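Local coordinates for 3-hydroxyadipyl-CoA dehydrogenase (Escherichia coli, PDB 3MOG), which catalyses the NAD+-dependent oxidation of 3-hydroxyadipyl-CoA to 3-oxoadipyl-CoA in the phenylacetate degradation pathway, at residues C[296-301]-C[364-369]; C[307-310]-C[314-317]; C[326-329]-C[335-338]; C[331-334]-C[340-343]. All blocks are in the same frame, centred on the assembly; numbering follows the deposited sequence.

Overall arrangement
All four contacts lie in the small reduced Rossmann-type part of the chain or on the linker leading into it, their centres roughly 33 to 37 Å from the chain's centre; none contains a bound ligand or known catalytic residue. Contact 1 lays the linker on helix 362-373, closing a loop that holds the other three. Contact 2 is the edge hairpin of the sheet whose interior strand 341-345 takes part in contact 4, their centres about 14 Å apart. Contacts 3 and 4 share helix 330-337, with centres about 5 Å apart. Helix 362-373 meets strand 341-345 where Ala-368 CB touches Val-342 CG2 at 3.8 Å; helix 330-337 meets Val-341 and Val-343 on the other face.

Contact 1. Residues C[296-301]-C[364-369]; sequences EAVSDS and ATRKAI
Val-298 spreads its two methyl groups over one face of helix 362-373, one on Arg-366 and the other on Ile-369. With Val-298 CG1 anti to the backbone N (chi1 -159°), that methyl reaches the base of the arginine, 4.1 Å from Arg-366 CB, and also touches CD. The arginine chain is extended from CG to NE, and the valine crosses it at about a right angle, meeting its aliphatic part and not the guanidinium. The other branch, Val-298 CG2, goes to the neighbouring turn, where it meets Ile-369 CG2 at 3.8 Å. Arg-366 and Ile-369 are three residues apart on the helix, which puts both within the span of a single valine. Cutting Val-298 back to an alanine removes both methyls, which would probably open a gap beside Ile-369 CG2 and free the stem of Arg-366 to turn. The contact is purely apolar, but Gln-373, further along the helix, hydrogen-bonds to the linker backbone, its NE2 with Glu-296 O and its OE1 with Val-298 N. Lys-367 forms a salt bridge with Asp-318. Ile-369 and Thr-365 touch strand 351-356, so the helix lies on the sheet and the linker, through Val-298, forms an outer layer.

Contact 2. Residues C[307-310]-C[314-317]; sequences VEKK and VTEI
Glu-308 and Glu-316 are joined by a pair of backbone hydrogen bonds: Glu-308 N gives to Glu-316 O at 3.0 Å, and Glu-316 N gives back to Glu-308 O at 3.0 Å. The second is nearly straight (170° at the hydrogen), although its donor stands 39° out of the carbonyl plane. A third and weak bond runs from Lys-310 N to Val-314 O at 2.9 Å. Across the turn-side end of the strands, Lys-310 NZ makes a salt bridge with Glu-316 OE2 at 3.4 Å. Here the lysine is extended beyond CG, while the glutamate's first torsion, 115°, nearly eclipses the carbonyl carbon and swings its carboxylate toward the lysine. Glu-308 OE1 lies 4.6 Å from Glu-316 OE2, a like-charge proximity that Lys-310 probably eases. These strands, 307-309 and 314-317, form an antiparallel beta hairpin; 307-309 is outermost in the mixed sheet, and 314-317 lies between it and the antiparallel strand 320-324. On the face opposite the glutamates, Val-307 CG1 leans diagonally onto Thr-315 CG2 at 4.0 Å. Directly across the non-hydrogen-bonded pair, Val-307 CG2 meets Ile-317 CG2 at 4.3 Å. Lys-309 faces the same way, its CG passing Thr-315 CG2. Tyr-371 of helix 362-373 covers this side, touching Val-307, Lys-309 and Ile-317.

Contact 3. Residues C[326-329]-C[335-338]; sequences QGET and IRLA
Glu-328 and Arg-336 face each other from opposite ends of helix 330-337, the glutamate on extended backbone just before it and the arginine in its last turn. Gly-327, ahead of the glutamate, has a positive phi of 101°, where a side chain would press on the preceding carbonyl oxygen. Next comes Thr-329 at the N-cap position, its OG1 accepting a hydrogen bond from Ala-332 N. At the far end Ala-338 also turns to positive phi as the chain leaves the helix. No backbone atoms meet across the contact, which rests on the two charged side chains alone. Glu-328 reaches out with its chain extended beyond CG, and OE1 comes to 3.1 Å from Arg-336 NH1 in a salt bridge. The second oxygen, Glu-328 OE2, is 3.8 Å from the same nitrogen, so the pairing runs mainly through a single oxygen and is not a two-pronged clamp. Arg-336 is bent at chi3 (52°) and holds its guanidinium out from the flank of the helix, with NH1 toward the glutamate. The carboxylate comes in at the guanidinium's edge, near its plane, and the two flat groups are 29° apart. Glu-328 OE2 also lies against Leu-333 CD2, and the Glu-328 side chain touches Asn-447 of helix 438-452. Lying at the surface with one close charged contact, the bridge is probably modest in strength, and a lattice contact of Arg-336 may influence its pose, yet it ties the loop entering the helix to the helix's final turn.

Contact 4. Residues C[331-334]-C[340-343]; sequences QALA and PVVV
Val-341 pushes its side chain into the shallow hollow between Leu-333 and Ala-334 on the sheet-facing side of helix 330-337. Val-341 CG2 goes deepest, 3.8 Å from Ala-334 CA. Ala-334 CB lies alongside, 4.1 Å from Val-341 CG2, and the small alanine allows this close approach. With Val-341 CG1 anti to its own nitrogen (chi1 175°), that second methyl flanks the hollow and lies 4.2 Å from Leu-333 CB. Two residues along the strand, on the same face, Val-343 supplies a second, looser bump: its CG2 meets Leu-333 CD1 at 4.3 Å, where the extended leucine (chi2 171°) reaches past the first valine. Val-342, between them, faces the other way and packs on Ala-368 of helix 362-373. The arrangement is the return leg of a beta-alpha-beta crossover, from strand 320-324 through helix 330-337 to strand 341-345, as expected in a Rossmann-type domain; Ile-323 of the first strand touches both Leu-333 and Val-341. On the helix's other side Leu-468 and Leu-469 of a neighbouring subunit pack on Ala-332 and Gln-331. Every touching side chain is aliphatic and buried, and no hydrogen bond crosses, so shape and exclusion of water hold helix to strand, while Val-341, Val-342 and Val-343 make backbone hydrogen bonds to the strands or loop beside them, and Asn-360 ND2 bonds to Val-341 O.

Contact 1. Residues C[296-301]-C[364-369]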
ATOM      1  N   GLU C 296      12.252  17.536 -39.091  1.00 71.05           N
ATOM      2  CA  GLU C 296      12.800  18.344 -40.189  1.00 74.98           C
ATOM      3  C   GLU C 296      12.043  19.663 -40.305  1.00 73.28           C
ATOM      4  O   GLU C 296      10.859  19.736 -39.946  1.00 71.48           O
ATOM      5  CB  GLU C 296      12.733  17.586 -41.522  1.00 80.05           C
ATOM      6  CG  GLU C 296      13.915  16.648 -41.791  1.00 90.61           C
ATOM      7  CD  GLU C 296      13.850  15.344 -41.003  1.00 98.97           C
ATOM      8  OE1 GLU C 296      12.734  14.832 -40.758  1.00104.54           O
ATOM      9  OE2 GLU C 296      14.924  14.822 -40.637  1.00100.02           O
ATOM     10  N   ALA C 297      12.735  20.694 -40.787  1.00 69.87           N
ATOM     11  CA  ALA C 297      12.139  22.017 -40.957  1.00 72.34           C
ATOM     12  C   ALA C 297      10.941  21.952 -41.889  1.00 76.72           C
ATOM     13  O   ALA C 297      11.021  21.411 -42.995  1.00 78.09           O
ATOM     14  CB  ALA C 297      13.162  23.023 -41.467  1.00 66.14           C
ATOM     15  N   VAL C 298       9.814  22.458 -41.405  1.00 80.33           N
ATOM     16  CA  VAL C 298       8.649  22.650 -42.250  1.00 85.33           C
ATOM     17  C   VAL C 298       8.945  23.895 -43.100  1.00 89.87           C
ATOM     18  O   VAL C 298       9.619  24.823 -42.627  1.00 89.17           O
ATOM     19  CB  VAL C 298       7.355  22.805 -41.416  1.00 82.13           C
ATOM     20  CG1 VAL C 298       6.132  22.481 -42.259  1.00 86.19           C
ATOM     21  CG2 VAL C 298       7.389  21.875 -40.215  1.00 84.31           C
ATOM     22  N   SER C 299       8.475  23.892 -44.348  1.00 92.29           N
ATOM     23  CA  SER C 299       8.799  24.943 -45.320  1.00 95.54           C
ATOM     24  C   SER C 299       8.199  26.310 -44.965  1.00 99.00           C
ATOM     25  O   SER C 299       7.210  26.395 -44.230  1.00 95.92           O
ATOM     26  CB  SER C 299       8.360  24.518 -46.725  1.00 94.63           C
ATOM     27  OG  SER C 299       6.961  24.295 -46.775  1.00 93.56           O
ATOM     28  N   ASP C 300       8.809  27.368 -45.504  1.00104.52           N
ATOM     29  CA  ASP C 300       8.366  28.755 -45.300  1.00108.11           C
ATOM     30  C   ASP C 300       6.966  29.044 -45.849  1.00109.20           C
ATOM     31  O   ASP C 300       6.354  30.053 -45.501  1.00109.33           O
ATOM     32  CB  ASP C 300       9.369  29.734 -45.920  1.00109.38           C
ATOM     33  CG  ASP C 300      10.674  29.804 -45.149  1.00114.13           C
ATOM     34  OD1 ASP C 300      11.391  28.781 -45.076  1.00117.84           O
ATOM     35  OD2 ASP C 300      10.989  30.893 -44.626  1.00114.53           O
ATOM     36  N   SER C 301       6.471  28.151 -46.702  1.00111.66           N
ATOM     37  CA  SER C 301       5.116  28.237 -47.243  1.00113.93           C
ATOM     38  C   SER C 301       4.054  27.870 -46.206  1.00111.73           C
ATOM     39  O   SER C 301       2.885  28.235 -46.349  1.00111.88           O
ATOM     40  CB  SER C 301       4.978  27.319 -48.460  1.00116.31           C
ATOM     41  OG  SER C 301       5.011  25.946 -48.088  1.00117.35           O
ATOM     42  N   ALA C 364      -2.537  21.926 -39.199  1.00 69.13           N
ATOM     43  CA  ALA C 364      -2.551  22.699 -37.965  1.00 62.54           C
ATOM     44  C   ALA C 364      -1.338  22.376 -37.068  1.00 62.89           C
ATOM     45  O   ALA C 364      -0.712  23.282 -36.505  1.00 58.72           O
ATOM     46  CB  ALA C 364      -3.862  22.463 -37.230  1.00 68.04           C
ATOM     47  N   THR C 365      -0.998  21.088 -36.971  1.00 63.48           N
ATOM     48  CA  THR C 365       0.181  20.623 -36.226  1.00 61.45           C
ATOM     49  C   THR C 365       1.452  21.231 -36.832  1.00 63.47           C
ATOM     50  O   THR C 365       2.288  21.789 -36.105  1.00 62.74           O
ATOM     51  CB  THR C 365       0.247  19.061 -36.181  1.00 57.55           C
ATOM     52  OG1 THR C 365      -0.920  18.549 -35.530  1.00 58.60           O
ATOM     53  CG2 THR C 365       1.461  18.564 -35.431  1.00 52.39           C
ATOM     54  N   ARG C 366       1.558  21.161 -38.163  1.00 62.49           N
ATOM     55  CA  ARG C 366       2.710  21.705 -38.895  1.00 59.47           C
ATOM     56  C   ARG C 366       2.907  23.204 -38.687  1.00 52.93           C
ATOM     57  O   ARG C 366       4.036  23.643 -38.515  1.00 60.72           O
ATOM     58  CB  ARG C 366       2.661  21.342 -40.388  1.00 59.34           C
ATOM     59  CG  ARG C 366       3.139  19.916 -40.668  1.00 74.35           C
ATOM     60  CD  ARG C 366       3.198  19.582 -42.154  1.00 82.86           C
ATOM     61  NE  ARG C 366       3.880  18.308 -42.394  1.00 90.38           N
ATOM     62  CZ  ARG C 366       3.290  17.110 -42.396  1.00 95.97           C
ATOM     63  NH1 ARG C 366       1.986  16.994 -42.175  1.00 97.81           N
ATOM     64  NH2 ARG C 366       4.009  16.018 -42.623  1.00 95.81           N
ATOM     65  N   LYS C 367       1.823  23.977 -38.666  1.00 54.02           N
ATOM     66  CA  LYS C 367       1.904  25.414 -38.314  1.00 65.97           C
ATOM     67  C   LYS C 367       2.609  25.657 -36.967  1.00 68.85           C
ATOM     68  O   LYS C 367       3.483  26.533 -36.861  1.00 71.77           O
ATOM     69  CB  LYS C 367       0.518  26.071 -38.288  1.00 62.79           C
ATOM     70  CG  LYS C 367      -0.095  26.324 -39.653  1.00 76.91           C
ATOM     71  CD  LYS C 367      -1.513  26.873 -39.516  1.00 86.53           C
ATOM     72  CE  LYS C 367      -2.150  27.127 -40.878  1.00 87.97           C
ATOM     73  NZ  LYS C 367      -3.460  27.832 -40.748  1.00 87.44           N
ATOM     74  N   ALA C 368       2.226  24.871 -35.956  1.00 66.97           N
ATOM     75  CA  ALA C 368       2.818  24.952 -34.622  1.00 63.74           C
ATOM     76  C   ALA C 368       4.276  24.496 -34.609  1.00 61.38           C
ATOM     77  O   ALA C 368       5.100  25.108 -33.934  1.00 58.02           O
ATOM     78  CB  ALA C 368       1.995  24.155 -33.621  1.00 63.92           C
ATOM     79  N   ILE C 369       4.587  23.437 -35.362  1.00 59.68           N
ATOM     80  CA  ILE C 369       5.965  22.929 -35.445  1.00 61.11           C
ATOM     81  C   ILE C 369       6.868  23.979 -36.103  1.00 62.55           C
ATOM     82  O   ILE C 369       7.981  24.232 -35.618  1.00 64.14           O
ATOM     83  CB  ILE C 369       6.056  21.562 -36.203  1.00 60.35           C
ATOM     84  CG1 ILE C 369       5.319  20.467 -35.431  1.00 57.26           C
ATOM     85  CG2 ILE C 369       7.522  21.144 -36.443  1.00 53.20           C
ATOM     86  CD1 ILE C 369       5.175  19.135 -36.175  1.00 62.08           C
TER

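Contact 2. Residues C[307-310]-C[314-317]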
ATOM      1  N   VAL C 307       0.132  35.250 -35.335  1.00 82.12           N
ATOM      2  CA  VAL C 307       0.662  34.665 -34.102  1.00 80.96           C
ATOM      3  C   VAL C 307       0.456  35.627 -32.933  1.00 83.63           C
ATOM      4  O   VAL C 307       0.922  36.767 -32.966  1.00 87.02           O
ATOM      5  CB  VAL C 307       2.169  34.323 -34.226  1.00 77.61           C
ATOM      6  CG1 VAL C 307       2.708  33.799 -32.912  1.00 71.09           C
ATOM      7  CG2 VAL C 307       2.402  33.303 -35.324  1.00 78.20           C
ATOM      8  N   GLU C 308      -0.231  35.155 -31.897  1.00 84.38           N
ATOM      9  CA  GLU C 308      -0.554  35.996 -30.753  1.00 84.65           C
ATOM     10  C   GLU C 308      -0.281  35.300 -29.414  1.00 85.76           C
ATOM     11  O   GLU C 308      -1.038  34.415 -28.988  1.00 82.95           O
ATOM     12  CB  GLU C 308      -2.008  36.449 -30.842  1.00 84.47           C
ATOM     13  CG  GLU C 308      -2.351  37.600 -29.926  1.00 89.92           C
ATOM     14  CD  GLU C 308      -3.844  37.790 -29.785  1.00 93.37           C
ATOM     15  OE1 GLU C 308      -4.583  37.499 -30.755  1.00 91.88           O
ATOM     16  OE2 GLU C 308      -4.274  38.231 -28.700  1.00 93.37           O
ATOM     17  N   LYS C 309       0.810  35.707 -28.760  1.00 84.53           N
ATOM     18  CA  LYS C 309       1.172  35.179 -27.447  1.00 80.48           C
ATOM     19  C   LYS C 309       0.225  35.732 -26.394  1.00 78.64           C
ATOM     20  O   LYS C 309       0.267  36.917 -26.073  1.00 74.82           O
ATOM     21  CB  LYS C 309       2.608  35.554 -27.078  1.00 81.16           C
ATOM     22  CG  LYS C 309       3.697  34.973 -27.965  1.00 85.14           C
ATOM     23  CD  LYS C 309       5.045  35.598 -27.622  1.00 88.18           C
ATOM     24  CE  LYS C 309       6.047  35.408 -28.746  1.00 96.58           C
ATOM     25  NZ  LYS C 309       7.335  36.110 -28.471  1.00101.70           N
ATOM     26  N   LYS C 310      -0.643  34.874 -25.869  1.00 78.77           N
ATOM     27  CA  LYS C 310      -1.463  35.249 -24.720  1.00 76.99           C
ATOM     28  C   LYS C 310      -0.701  34.914 -23.432  1.00 75.75           C
ATOM     29  O   LYS C 310       0.476  34.530 -23.476  1.00 73.75           O
ATOM     30  CB  LYS C 310      -2.850  34.593 -24.784  1.00 76.96           C
ATOM     31  CG  LYS C 310      -3.555  34.816 -26.124  1.00 81.16           C
ATOM     32  CD  LYS C 310      -5.070  34.848 -26.019  1.00 81.24           C
ATOM     33  CE  LYS C 310      -5.665  35.498 -27.272  1.00 81.04           C
ATOM     34  NZ  LYS C 310      -7.154  35.565 -27.261  1.00 81.87           N
ATOM     35  N   VAL C 314      -0.176  30.188 -23.277  1.00 59.69           N
ATOM     36  CA  VAL C 314      -0.994  29.989 -24.466  1.00 58.40           C
ATOM     37  C   VAL C 314      -0.450  30.872 -25.597  1.00 62.20           C
ATOM     38  O   VAL C 314      -0.210  32.074 -25.403  1.00 59.61           O
ATOM     39  CB  VAL C 314      -2.504  30.310 -24.207  1.00 61.42           C
ATOM     40  CG1 VAL C 314      -3.362  29.897 -25.389  1.00 67.70           C
ATOM     41  CG2 VAL C 314      -3.023  29.622 -22.948  1.00 62.42           C
ATOM     42  N   THR C 315      -0.232  30.259 -26.762  1.00 60.98           N
ATOM     43  CA  THR C 315       0.001  30.981 -28.022  1.00 59.44           C
ATOM     44  C   THR C 315      -1.061  30.582 -29.050  1.00 65.24           C
ATOM     45  O   THR C 315      -1.279  29.389 -29.304  1.00 65.81           O
ATOM     46  CB  THR C 315       1.385  30.683 -28.602  1.00 56.98           C
ATOM     47  OG1 THR C 315       2.374  30.885 -27.591  1.00 63.42           O
ATOM     48  CG2 THR C 315       1.692  31.612 -29.769  1.00 61.97           C
ATOM     49  N   GLU C 316      -1.733  31.568 -29.638  1.00 66.12           N
ATOM     50  CA  GLU C 316      -2.675  31.250 -30.704  1.00 69.30           C
ATOM     51  C   GLU C 316      -2.091  31.516 -32.098  1.00 67.67           C
ATOM     52  O   GLU C 316      -1.683  32.629 -32.426  1.00 71.67           O
ATOM     53  CB  GLU C 316      -4.083  31.817 -30.427  1.00 68.94           C
ATOM     54  CG  GLU C 316      -4.651  32.888 -31.321  1.00 85.46           C
ATOM     55  CD  GLU C 316      -6.125  33.108 -31.032  1.00 98.87           C
ATOM     56  OE1 GLU C 316      -6.945  32.912 -31.957  1.00100.77           O
ATOM     57  OE2 GLU C 316      -6.466  33.446 -29.874  1.00104.09           O
ATOM     58  N   ILE C 317      -1.985  30.437 -32.868  1.00 68.83           N
ATOM     59  CA  ILE C 317      -1.334  30.420 -34.172  1.00 67.55           C
ATOM     60  C   ILE C 317      -2.427  30.061 -35.172  1.00 70.49           C
ATOM     61  O   ILE C 317      -2.835  28.903 -35.253  1.00 72.56           O
ATOM     62  CB  ILE C 317      -0.193  29.373 -34.188  1.00 66.11           C
ATOM     63  CG1 ILE C 317       0.786  29.628 -33.035  1.00 63.45           C
ATOM     64  CG2 ILE C 317       0.548  29.400 -35.492  1.00 65.91           C
ATOM     65  CD1 ILE C 317       1.731  28.496 -32.748  1.00 45.28           C
TER

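Contact 3. Residues C[326-329]-C[335-338]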
ATOM      1  N   GLN C 326      -0.399  21.907 -18.599  1.00 46.70           N
ATOM      2  CA  GLN C 326      -0.894  22.020 -17.229  1.00 45.65           C
ATOM      3  C   GLN C 326      -1.362  20.627 -16.751  1.00 49.80           C
ATOM      4  O   GLN C 326      -1.989  20.490 -15.686  1.00 46.03           O
ATOM      5  CB  GLN C 326      -2.072  23.003 -17.180  1.00 40.84           C
ATOM      6  CG  GLN C 326      -1.715  24.440 -17.627  1.00 54.21           C
ATOM      7  CD  GLN C 326      -2.938  25.341 -17.830  1.00 59.39           C
ATOM      8  OE1 GLN C 326      -4.023  25.074 -17.307  1.00 59.14           O
ATOM      9  NE2 GLN C 326      -2.757  26.419 -18.585  1.00 62.18           N
ATOM     10  N   GLY C 327      -1.096  19.604 -17.557  1.00 46.77           N
ATOM     11  CA  GLY C 327      -1.431  18.234 -17.174  1.00 50.99           C
ATOM     12  C   GLY C 327      -2.695  17.695 -17.802  1.00 51.25           C
ATOM     13  O   GLY C 327      -3.098  16.560 -17.521  1.00 50.39           O
ATOM     14  N   GLU C 328      -3.333  18.522 -18.627  1.00 49.08           N
ATOM     15  CA  GLU C 328      -4.447  18.086 -19.461  1.00 46.28           C
ATOM     16  C   GLU C 328      -3.944  17.727 -20.847  1.00 47.14           C
ATOM     17  O   GLU C 328      -2.982  18.315 -21.329  1.00 45.79           O
ATOM     18  CB  GLU C 328      -5.504  19.175 -19.550  1.00 53.01           C
ATOM     19  CG  GLU C 328      -6.130  19.544 -18.215  1.00 51.98           C
ATOM     20  CD  GLU C 328      -7.224  20.584 -18.370  1.00 60.25           C
ATOM     21  OE1 GLU C 328      -8.418  20.201 -18.410  1.00 57.89           O
ATOM     22  OE2 GLU C 328      -6.883  21.783 -18.474  1.00 59.99           O
ATOM     23  N   THR C 329      -4.573  16.739 -21.479  1.00 50.06           N
ATOM     24  CA  THR C 329      -4.142  16.309 -22.807  1.00 44.98           C
ATOM     25  C   THR C 329      -4.580  17.306 -23.877  1.00 41.06           C
ATOM     26  O   THR C 329      -5.572  18.011 -23.720  1.00 48.02           O
ATOM     27  CB  THR C 329      -4.706  14.921 -23.194  1.00 42.45           C
ATOM     28  OG1 THR C 329      -6.130  14.997 -23.269  1.00 43.35           O
ATOM     29  CG2 THR C 329      -4.295  13.846 -22.173  1.00 44.07           C
ATOM     30  N   ILE C 335     -11.269  19.044 -27.821  1.00 54.85           N
ATOM     31  CA  ILE C 335     -12.711  18.846 -27.870  1.00 57.40           C
ATOM     32  C   ILE C 335     -13.472  19.855 -26.998  1.00 61.31           C
ATOM     33  O   ILE C 335     -14.597  20.234 -27.326  1.00 66.34           O
ATOM     34  CB  ILE C 335     -13.143  17.368 -27.636  1.00 61.59           C
ATOM     35  CG1 ILE C 335     -13.254  17.039 -26.146  1.00 68.72           C
ATOM     36  CG2 ILE C 335     -12.202  16.398 -28.400  1.00 60.36           C
ATOM     37  CD1 ILE C 335     -14.252  15.955 -25.843  1.00 79.83           C
ATOM     38  N   ARG C 336     -12.850  20.316 -25.914  1.00 62.56           N
ATOM     39  CA  ARG C 336     -13.475  21.337 -25.072  1.00 64.97           C
ATOM     40  C   ARG C 336     -13.584  22.671 -25.802  1.00 63.70           C
ATOM     41  O   ARG C 336     -14.583  23.387 -25.677  1.00 63.52           O
ATOM     42  CB  ARG C 336     -12.713  21.526 -23.757  1.00 53.33           C
ATOM     43  CG  ARG C 336     -13.441  20.960 -22.550  1.00 58.64           C
ATOM     44  CD  ARG C 336     -12.664  21.190 -21.276  1.00 45.38           C
ATOM     45  NE  ARG C 336     -12.287  22.592 -21.126  1.00 63.26           N
ATOM     46  CZ  ARG C 336     -11.214  23.017 -20.476  1.00 62.44           C
ATOM     47  NH1 ARG C 336     -10.384  22.144 -19.917  1.00 71.01           N
ATOM     48  NH2 ARG C 336     -10.964  24.320 -20.396  1.00 68.21           N
ATOM     49  N   LEU C 337     -12.553  22.980 -26.574  1.00 60.26           N
ATOM     50  CA  LEU C 337     -12.446  24.281 -27.216  1.00 61.72           C
ATOM     51  C   LEU C 337     -12.832  24.269 -28.703  1.00 60.07           C
ATOM     52  O   LEU C 337     -12.860  25.328 -29.320  1.00 61.01           O
ATOM     53  CB  LEU C 337     -11.031  24.860 -27.010  1.00 60.13           C
ATOM     54  CG  LEU C 337     -10.578  25.073 -25.553  1.00 60.26           C
ATOM     55  CD1 LEU C 337      -9.069  25.227 -25.445  1.00 50.76           C
ATOM     56  CD2 LEU C 337     -11.294  26.266 -24.891  1.00 54.29           C
ATOM     57  N   ALA C 338     -13.123  23.083 -29.256  1.00 58.78           N
ATOM     58  CA  ALA C 338     -13.502  22.896 -30.676  1.00 62.15           C
ATOM     59  C   ALA C 338     -12.497  23.468 -31.697  1.00 63.45           C
ATOM     60  O   ALA C 338     -12.889  23.966 -32.758  1.00 62.20           O
ATOM     61  CB  ALA C 338     -14.919  23.440 -30.937  1.00 62.04           C
TER

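Contact 4. Residues C[331-334]-C[340-343]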
ATOM      1  N   GLN C 331      -5.914  16.388 -26.615  1.00 48.41           N
ATOM      2  CA  GLN C 331      -7.237  15.892 -27.002  1.00 50.42           C
ATOM      3  C   GLN C 331      -8.370  16.437 -26.133  1.00 53.17           C
ATOM      4  O   GLN C 331      -9.410  16.844 -26.656  1.00 49.88           O
ATOM      5  CB  GLN C 331      -7.265  14.352 -27.050  1.00 54.06           C
ATOM      6  CG  GLN C 331      -8.523  13.750 -27.724  1.00 55.70           C
ATOM      7  CD  GLN C 331      -8.486  13.725 -29.280  1.00 69.85           C
ATOM      8  OE1 GLN C 331      -7.805  14.522 -29.932  1.00 60.67           O
ATOM      9  NE2 GLN C 331      -9.240  12.795 -29.865  1.00 68.61           N
ATOM     10  N   ALA C 332      -8.177  16.462 -24.817  1.00 52.40           N
ATOM     11  CA  ALA C 332      -9.219  16.992 -23.934  1.00 50.92           C
ATOM     12  C   ALA C 332      -9.459  18.475 -24.194  1.00 51.82           C
ATOM     13  O   ALA C 332     -10.602  18.921 -24.199  1.00 55.50           O
ATOM     14  CB  ALA C 332      -8.887  16.754 -22.462  1.00 47.94           C
ATOM     15  N   LEU C 333      -8.378  19.228 -24.402  1.00 52.31           N
ATOM     16  CA  LEU C 333      -8.485  20.659 -24.696  1.00 53.23           C
ATOM     17  C   LEU C 333      -9.147  20.885 -26.053  1.00 50.84           C
ATOM     18  O   LEU C 333     -10.029  21.735 -26.177  1.00 52.51           O
ATOM     19  CB  LEU C 333      -7.107  21.348 -24.627  1.00 53.20           C
ATOM     20  CG  LEU C 333      -6.463  21.373 -23.228  1.00 52.37           C
ATOM     21  CD1 LEU C 333      -5.031  21.866 -23.284  1.00 53.22           C
ATOM     22  CD2 LEU C 333      -7.280  22.195 -22.244  1.00 49.21           C
ATOM     23  N   ALA C 334      -8.749  20.082 -27.043  1.00 49.91           N
ATOM     24  CA  ALA C 334      -9.221  20.240 -28.416  1.00 54.81           C
ATOM     25  C   ALA C 334     -10.721  20.013 -28.552  1.00 56.49           C
ATOM     26  O   ALA C 334     -11.384  20.736 -29.293  1.00 60.28           O
ATOM     27  CB  ALA C 334      -8.433  19.350 -29.389  1.00 41.04           C
ATOM     28  N   PRO C 340      -8.074  22.958 -33.041  1.00 55.05           N
ATOM     29  CA  PRO C 340      -6.905  22.108 -32.910  1.00 54.40           C
ATOM     30  C   PRO C 340      -5.992  22.623 -31.807  1.00 57.83           C
ATOM     31  O   PRO C 340      -5.952  23.834 -31.566  1.00 58.87           O
ATOM     32  CB  PRO C 340      -6.192  22.265 -34.260  1.00 50.28           C
ATOM     33  CG  PRO C 340      -7.176  22.888 -35.162  1.00 59.04           C
ATOM     34  CD  PRO C 340      -8.033  23.730 -34.293  1.00 60.88           C
ATOM     35  N   VAL C 341      -5.273  21.704 -31.151  1.00 53.94           N
ATOM     36  CA  VAL C 341      -4.396  22.030 -30.029  1.00 48.27           C
ATOM     37  C   VAL C 341      -3.094  21.235 -30.101  1.00 50.12           C
ATOM     38  O   VAL C 341      -3.100  20.015 -30.305  1.00 43.66           O
ATOM     39  CB  VAL C 341      -5.093  21.804 -28.646  1.00 48.03           C
ATOM     40  CG1 VAL C 341      -4.132  22.041 -27.495  1.00 50.86           C
ATOM     41  CG2 VAL C 341      -6.285  22.713 -28.470  1.00 46.88           C
ATOM     42  N   VAL C 342      -1.973  21.940 -29.958  1.00 51.30           N
ATOM     43  CA  VAL C 342      -0.698  21.294 -29.703  1.00 50.28           C
ATOM     44  C   VAL C 342      -0.274  21.615 -28.256  1.00 53.88           C
ATOM     45  O   VAL C 342      -0.245  22.780 -27.846  1.00 47.50           O
ATOM     46  CB  VAL C 342       0.384  21.709 -30.738  1.00 49.51           C
ATOM     47  CG1 VAL C 342       1.726  21.015 -30.445  1.00 46.16           C
ATOM     48  CG2 VAL C 342      -0.073  21.381 -32.143  1.00 48.75           C
ATOM     49  N   VAL C 343       0.012  20.574 -27.479  1.00 51.00           N
ATOM     50  CA  VAL C 343       0.533  20.749 -26.125  1.00 48.57           C
ATOM     51  C   VAL C 343       2.075  20.758 -26.153  1.00 49.92           C
ATOM     52  O   VAL C 343       2.687  19.899 -26.772  1.00 49.42           O
ATOM     53  CB  VAL C 343      -0.034  19.674 -25.156  1.00 50.46           C
ATOM     54  CG1 VAL C 343       0.847  19.500 -23.932  1.00 42.53           C
ATOM     55  CG2 VAL C 343      -1.454  20.051 -24.727  1.00 42.07           C
TER